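Local coordinates for protein gluconate kinase (Lactobacillus acidophilus, PDB 3LL3) that probably phosphorylates a sugar or sugar acid such as gluconate at the expense of ATP, as an FGGY-family carbohydrate kinase, and binds ATP and D-xylulose, at residues E159-I162 and F163-G167; I397-G401 and G402-S406. All coordinates share one frame; numbering follows the deposited sequence.

Contact 1: E159-I162 and F163-G167; sequences EYII and FRLTG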
loop_
_atom_site.group_PDB
_atom_site.type_symbol
_atom_site.label_atom_id
_atom_site.label_comp_id
_atom_site.label_asym_id
_atom_site.label_seq_id
_atom_site.Cartn_x
_atom_site.Cartn_y
_atom_site.Cartn_z
ATOM N N GLU A 159 33.484 -27.052 -6.120
ATOM C CA GLU A 159 34.917 -27.367 -6.067
ATOM C C GLU A 159 35.222 -28.345 -4.928
ATOM O O GLU A 159 35.971 -29.298 -5.098
ATOM C CB GLU A 159 35.751 -26.097 -5.874
ATOM C CG GLU A 159 35.739 -25.145 -7.057
ATOM C CD GLU A 159 34.397 -24.473 -7.198
ATOM O OE1 GLU A 159 33.929 -23.911 -6.177
ATOM O OE2 GLU A 159 33.801 -24.539 -8.308
ATOM N N TYR A 160 34.629 -28.092 -3.770
ATOM C CA TYR A 160 34.805 -28.954 -2.619
ATOM C C TYR A 160 34.449 -30.396 -2.941
ATOM O O TYR A 160 35.257 -31.307 -2.708
ATOM C CB TYR A 160 33.953 -28.481 -1.441
ATOM C CG TYR A 160 34.097 -29.415 -0.250
ATOM C CD1 TYR A 160 35.278 -29.474 0.466
ATOM C CD2 TYR A 160 33.057 -30.254 0.137
ATOM C CE1 TYR A 160 35.425 -30.336 1.538
ATOM C CE2 TYR A 160 33.192 -31.119 1.215
ATOM C CZ TYR A 160 34.378 -31.155 1.911
ATOM O OH TYR A 160 34.509 -32.014 2.986
ATOM N N ILE A 161 33.224 -30.592 -3.459
ATOM C CA ILE A 161 32.741 -31.917 -3.819
ATOM C C ILE A 161 33.691 -32.584 -4.792
ATOM O O ILE A 161 34.142 -33.708 -4.562
ATOM C CB ILE A 161 31.316 -31.876 -4.423
ATOM C CG1 ILE A 161 30.317 -31.393 -3.371
ATOM C CG2 ILE A 161 30.917 -33.244 -4.939
ATOM C CD1 ILE A 161 28.994 -30.875 -3.944
ATOM N N ILE A 162 34.004 -31.902 -5.882
ATOM C CA ILE A 162 34.873 -32.505 -6.874
ATOM C C ILE A 162 36.260 -32.802 -6.286
ATOM O O ILE A 162 36.918 -33.762 -6.679
ATOM C CB ILE A 162 34.947 -31.639 -8.125
ATOM C CG1 ILE A 162 33.568 -31.666 -8.809
ATOM C CG2 ILE A 162 36.043 -32.135 -9.074
ATOM C CD1 ILE A 162 33.417 -30.719 -9.958
ATOM N N PHE A 163 36.683 -31.989 -5.328
ATOM C CA PHE A 163 37.992 -32.181 -4.724
ATOM C C PHE A 163 37.977 -33.462 -3.904
ATOM O O PHE A 163 38.911 -34.265 -3.967
ATOM C CB PHE A 163 38.364 -30.994 -3.844
ATOM C CG PHE A 163 39.643 -31.184 -3.080
ATOM C CD1 PHE A 163 40.838 -31.388 -3.749
ATOM C CD2 PHE A 163 39.649 -31.152 -1.693
ATOM C CE1 PHE A 163 42.031 -31.560 -3.048
ATOM C CE2 PHE A 163 40.848 -31.319 -0.976
ATOM C CZ PHE A 163 42.031 -31.524 -1.658
ATOM N N ARG A 164 36.903 -33.662 -3.148
ATOM C CA ARG A 164 36.799 -34.858 -2.339
ATOM C C ARG A 164 36.849 -36.080 -3.246
ATOM O O ARG A 164 37.486 -37.073 -2.906
ATOM C CB ARG A 164 35.526 -34.848 -1.495
ATOM C CG ARG A 164 35.543 -33.843 -0.343
ATOM C CD ARG A 164 36.422 -34.307 0.825
ATOM N NE ARG A 164 36.000 -35.601 1.348
ATOM C CZ ARG A 164 35.026 -35.781 2.237
ATOM N NH1 ARG A 164 34.363 -34.746 2.726
ATOM N NH2 ARG A 164 34.704 -37.010 2.630
ATOM N N LEU A 165 36.208 -35.999 -4.413
ATOM C CA LEU A 165 36.136 -37.154 -5.317
ATOM C C LEU A 165 37.422 -37.478 -6.097
ATOM O O LEU A 165 37.704 -38.652 -6.365
ATOM C CB LEU A 165 34.954 -37.017 -6.291
ATOM C CG LEU A 165 33.566 -37.113 -5.667
ATOM C CD1 LEU A 165 32.492 -36.727 -6.700
ATOM C CD2 LEU A 165 33.305 -38.508 -5.124
ATOM N N THR A 166 38.184 -36.449 -6.475
ATOM C CA THR A 166 39.294 -36.629 -7.406
ATOM C C THR A 166 40.622 -36.104 -6.889
ATOM O O THR A 166 41.646 -36.309 -7.531
ATOM C CB THR A 166 39.054 -35.875 -8.725
ATOM O OG1 THR A 166 39.076 -34.459 -8.475
ATOM C CG2 THR A 166 37.724 -36.285 -9.366
ATOM N N GLY A 167 40.605 -35.382 -5.772
ATOM C CA GLY A 167 41.815 -34.750 -5.279
ATOM C C GLY A 167 42.251 -33.561 -6.130
ATOM O O GLY A 167 43.342 -33.028 -5.946
#
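Tyr160 and Arg164, one helical turn apart, run side by side in the same direction, and the aliphatic part of the arginine rests on one face of the phenol. Arg164 CG lies 4.0 Å from the centroid of the Tyr160 ring and 21° off its normal, a CH-pi contact shifted toward the rim. The guanidinium meets the phenol through its own edge: Arg164 NH1 donates a hydrogen bond of 2.7 Å to Tyr160 OH, which lies near the guanidinium plane, and the two flat groups stand 74° apart. Successive bends at chi2 (-75°) and chi3 of Arg164 fold its chain over the ring and bring NH1 back to the hydroxyl. Arg164 NH2 bonds to Tyr221 OH. Tyr160 O lies oblique to the Phe163 ring.

Ile162, Leu165 and Thr166 pack on Leu235 and Ile233 of strand 232-238, joining helix 157-166 to the sheet of the N-terminal domain. Here Ile162 O takes two donors from opposite faces of its carbonyl plane: Thr166 OG1, well above that plane at 2.9 Å, and Thr166 N, the helical bond, at 3.0 Å. Ile161 CG2 and Leu165 CD1, also four residues apart, make a looser apolar contact at 4.2 Å.

Glu159 turns its carboxylate away to Thr171, and Gly167, the first residue beyond the helix, has positive phi. The chemistry is that of i to i+4 pairing: one cation is shared between two tyrosine hydroxyls, which probably fixes the guanidinium's rotation, and the buried threonine hydroxyl bonds back to Ile162 O and also to Lys168 N just past the helix.

Contact 2: I397-G401 and G402-S406; sequences INATG and GFLKS. With ATP (adenosine-5'-triphosphate), chain C.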
loop_
_atom_site.group_PDB
_atom_site.type_symbol
_atom_site.label_atom_id
_atom_site.label_comp_id
_atom_site.label_asym_id
_atom_site.label_seq_id
_atom_site.Cartn_x
_atom_site.Cartn_y
_atom_site.Cartn_z
ATOM N N ILE A 397 9.921 -15.989 -24.301
ATOM C CA ILE A 397 10.388 -16.179 -22.946
ATOM C C ILE A 397 10.159 -17.639 -22.639
ATOM O O ILE A 397 9.007 -18.109 -22.662
ATOM C CB ILE A 397 9.552 -15.378 -21.917
ATOM C CG1 ILE A 397 9.449 -13.897 -22.302
ATOM C CG2 ILE A 397 10.137 -15.566 -20.524
ATOM C CD1 ILE A 397 10.753 -13.189 -22.392
ATOM N N ASN A 398 11.244 -18.372 -22.395
ATOM C CA ASN A 398 11.145 -19.764 -21.984
ATOM C C ASN A 398 10.967 -19.854 -20.479
ATOM O O ASN A 398 11.872 -19.503 -19.721
ATOM C CB ASN A 398 12.377 -20.546 -22.439
ATOM C CG ASN A 398 12.594 -20.452 -23.938
ATOM O OD1 ASN A 398 13.555 -20.990 -24.485
ATOM N ND2 ASN A 398 11.699 -19.762 -24.608
ATOM N N ALA A 399 9.803 -20.341 -20.059
ATOM C CA ALA A 399 9.329 -20.171 -18.692
ATOM C C ALA A 399 9.146 -21.458 -17.914
ATOM O O ALA A 399 8.613 -22.444 -18.426
ATOM C CB ALA A 399 8.014 -19.387 -18.700
ATOM N N THR A 400 9.537 -21.418 -16.651
ATOM C CA THR A 400 9.416 -22.558 -15.762
ATOM C C THR A 400 9.112 -22.047 -14.358
ATOM O O THR A 400 9.204 -20.851 -14.106
ATOM C CB THR A 400 10.747 -23.342 -15.695
ATOM O OG1 THR A 400 11.813 -22.453 -15.345
ATOM C CG2 THR A 400 11.080 -23.999 -17.049
ATOM N N GLY A 401 8.783 -22.954 -13.447
ATOM C CA GLY A 401 8.630 -22.614 -12.048
ATOM C C GLY A 401 7.207 -22.726 -11.537
ATOM O O GLY A 401 6.271 -22.493 -12.273
ATOM N N GLY A 402 7.065 -23.080 -10.265
ATOM C CA GLY A 402 5.775 -23.336 -9.661
ATOM C C GLY A 402 4.806 -22.169 -9.674
ATOM O O GLY A 402 3.588 -22.375 -9.612
ATOM N N PHE A 403 5.319 -20.942 -9.743
ATOM C CA PHE A 403 4.434 -19.773 -9.748
ATOM C C PHE A 403 3.711 -19.667 -11.083
ATOM O O PHE A 403 2.625 -19.104 -11.163
ATOM C CB PHE A 403 5.208 -18.478 -9.452
ATOM C CG PHE A 403 4.353 -17.243 -9.483
ATOM C CD1 PHE A 403 3.342 -17.056 -8.542
ATOM C CD2 PHE A 403 4.555 -16.265 -10.453
ATOM C CE1 PHE A 403 2.555 -15.913 -8.562
ATOM C CE2 PHE A 403 3.754 -15.109 -10.488
ATOM C CZ PHE A 403 2.759 -14.937 -9.539
ATOM N N LEU A 404 4.337 -20.217 -12.120
ATOM C CA LEU A 404 3.808 -20.203 -13.476
ATOM C C LEU A 404 3.053 -21.484 -13.821
ATOM O O LEU A 404 2.939 -21.829 -14.986
ATOM C CB LEU A 404 4.941 -20.037 -14.489
ATOM C CG LEU A 404 5.851 -18.849 -14.215
ATOM C CD1 LEU A 404 6.946 -18.768 -15.269
ATOM C CD2 LEU A 404 5.053 -17.538 -14.105
ATOM N N LYS A 405 2.531 -22.175 -12.817
ATOM C CA LYS A 405 1.792 -23.406 -13.048
ATOM C C LYS A 405 0.524 -23.171 -13.844
ATOM O O LYS A 405 0.238 -23.906 -14.765
ATOM C CB LYS A 405 1.421 -24.096 -11.733
ATOM C CG LYS A 405 0.848 -25.498 -11.954
ATOM C CD LYS A 405 0.034 -25.992 -10.764
ATOM C CE LYS A 405 0.900 -26.192 -9.540
ATOM N NZ LYS A 405 2.178 -26.929 -9.857
ATOM N N SER A 406 -0.236 -22.145 -13.475
ATOM C CA SER A 406 -1.564 -21.942 -14.027
ATOM C C SER A 406 -1.533 -21.266 -15.389
ATOM O O SER A 406 -0.666 -20.449 -15.667
ATOM C CB SER A 406 -2.392 -21.083 -13.078
ATOM O OG SER A 406 -1.904 -19.757 -13.121
HETATM P PG ATP C . 12.605 -26.154 -6.525
HETATM O O1G ATP C . 11.404 -26.975 -5.721
HETATM O O2G ATP C . 12.761 -26.741 -8.072
HETATM O O3G ATP C . 13.860 -26.272 -5.786
HETATM P PB ATP C . 11.038 -23.921 -5.651
HETATM O O1B ATP C . 11.006 -22.311 -5.984
HETATM O O2B ATP C . 11.312 -24.181 -4.243
HETATM O O3B ATP C . 12.211 -24.555 -6.640
HETATM P PA ATP C . 8.517 -24.265 -7.153
HETATM O O1A ATP C . 9.133 -23.910 -8.630
HETATM O O2A ATP C . 7.566 -25.367 -7.199
HETATM O O3A ATP C . 9.609 -24.696 -5.984
HETATM O "O5'" ATP C . 7.705 -22.922 -6.662
HETATM C "C5'" ATP C . 7.235 -22.875 -5.335
HETATM C "C4'" ATP C . 6.174 -21.805 -5.249
HETATM O "O4'" ATP C . 5.007 -21.940 -6.044
HETATM C "C3'" ATP C . 5.729 -21.219 -3.875
HETATM O "O3'" ATP C . 6.419 -20.073 -3.473
HETATM C "C2'" ATP C . 4.162 -21.147 -3.978
HETATM O "O2'" ATP C . 3.614 -20.061 -3.283
HETATM C "C1'" ATP C . 3.988 -21.159 -5.481
HETATM N N9 ATP C . 2.758 -21.794 -5.928
HETATM C C8 ATP C . 2.285 -23.013 -5.603
HETATM N N7 ATP C . 1.119 -23.221 -6.393
HETATM C C5 ATP C . 0.935 -22.082 -7.211
HETATM C C6 ATP C . -0.036 -21.752 -8.184
HETATM N N6 ATP C . -1.082 -22.716 -8.507
HETATM N N1 ATP C . 0.030 -20.584 -8.833
HETATM C C2 ATP C . 1.034 -19.682 -8.564
HETATM N N3 ATP C . 1.979 -20.013 -7.609
HETATM C C4 ATP C . 1.914 -21.203 -6.950
#
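Gly401 and Gly402 join the end of a strand to a short 3-10 turn, and the hydrogen bonds within the turn and to ATP come from the backbone. Leu404 N donates to Gly401 O at 3.0 Å, with the donor well above the carbonyl plane, and so closes the turn. Gly402 N points the other way, to the nucleotide, and gives ATP O1A of the alpha phosphate a fairly straight bond of 2.8 Å (160°). A glycine-rich turn after a strand, holding a phosphate through a backbone NH, is consistent with the actin-like ATPase fold of the FGGY family. Both glycines have steric reasons: a side chain on Gly401 would collide with the carbonyl oxygen of Thr400 at these backbone angles, and one on Gly402 would run into ATP O2A.

Apolar packing draws the turn back over the strand. Leu404 sends CD1 to Ala399 CB at 3.6 Å, and the same methyl lies against Thr400 O.

The adenine is met by Phe403: with CG anti to the backbone N (chi1 178°), the ring swings out beside the base. The two lie oblique to each other, with Phe403 CD1 3.4 Å from ATP N3, while Phe403 O lies 3.1 Å from ATP C2. An alanine here would take the ring from beside the base, and is likely to leave adenine less firmly located and a gap against Val259 and Val409. Farther along, the bent chain of Lys405 passes near the amino group, its CE 4.1 Å from ATP N6.

Strand 396-400 lies between strands 254-259 and 421-424, and Thr400 OG1 bonds to Asn258 OD1 of the former. Leu404 packs on Val409 and Cys413 of helix 407-417, whose N-cap is Ser406, with OG bonded to Val409 N.

In the fold
The two contacts fall in the two halves of an FGGY kinase, contact 1 in the N-terminal domain and contact 2 in the C-terminal one. Their centres are 34 Å apart on opposite sides of the chain's centre, and their nearest atoms are about 22 Å apart, so neither touches the other. Contact 2 forms part of the ATP pocket, to which Thr261 N and Gly300 O add further hydrogen bonds to the nucleotide. Contact 1 is structural packing away from the known ligand sites. Bound D-xylulose lies about 12 Å from the side chain of Glu159 in contact 1 and about 12 Å from that of Thr400 in contact 2.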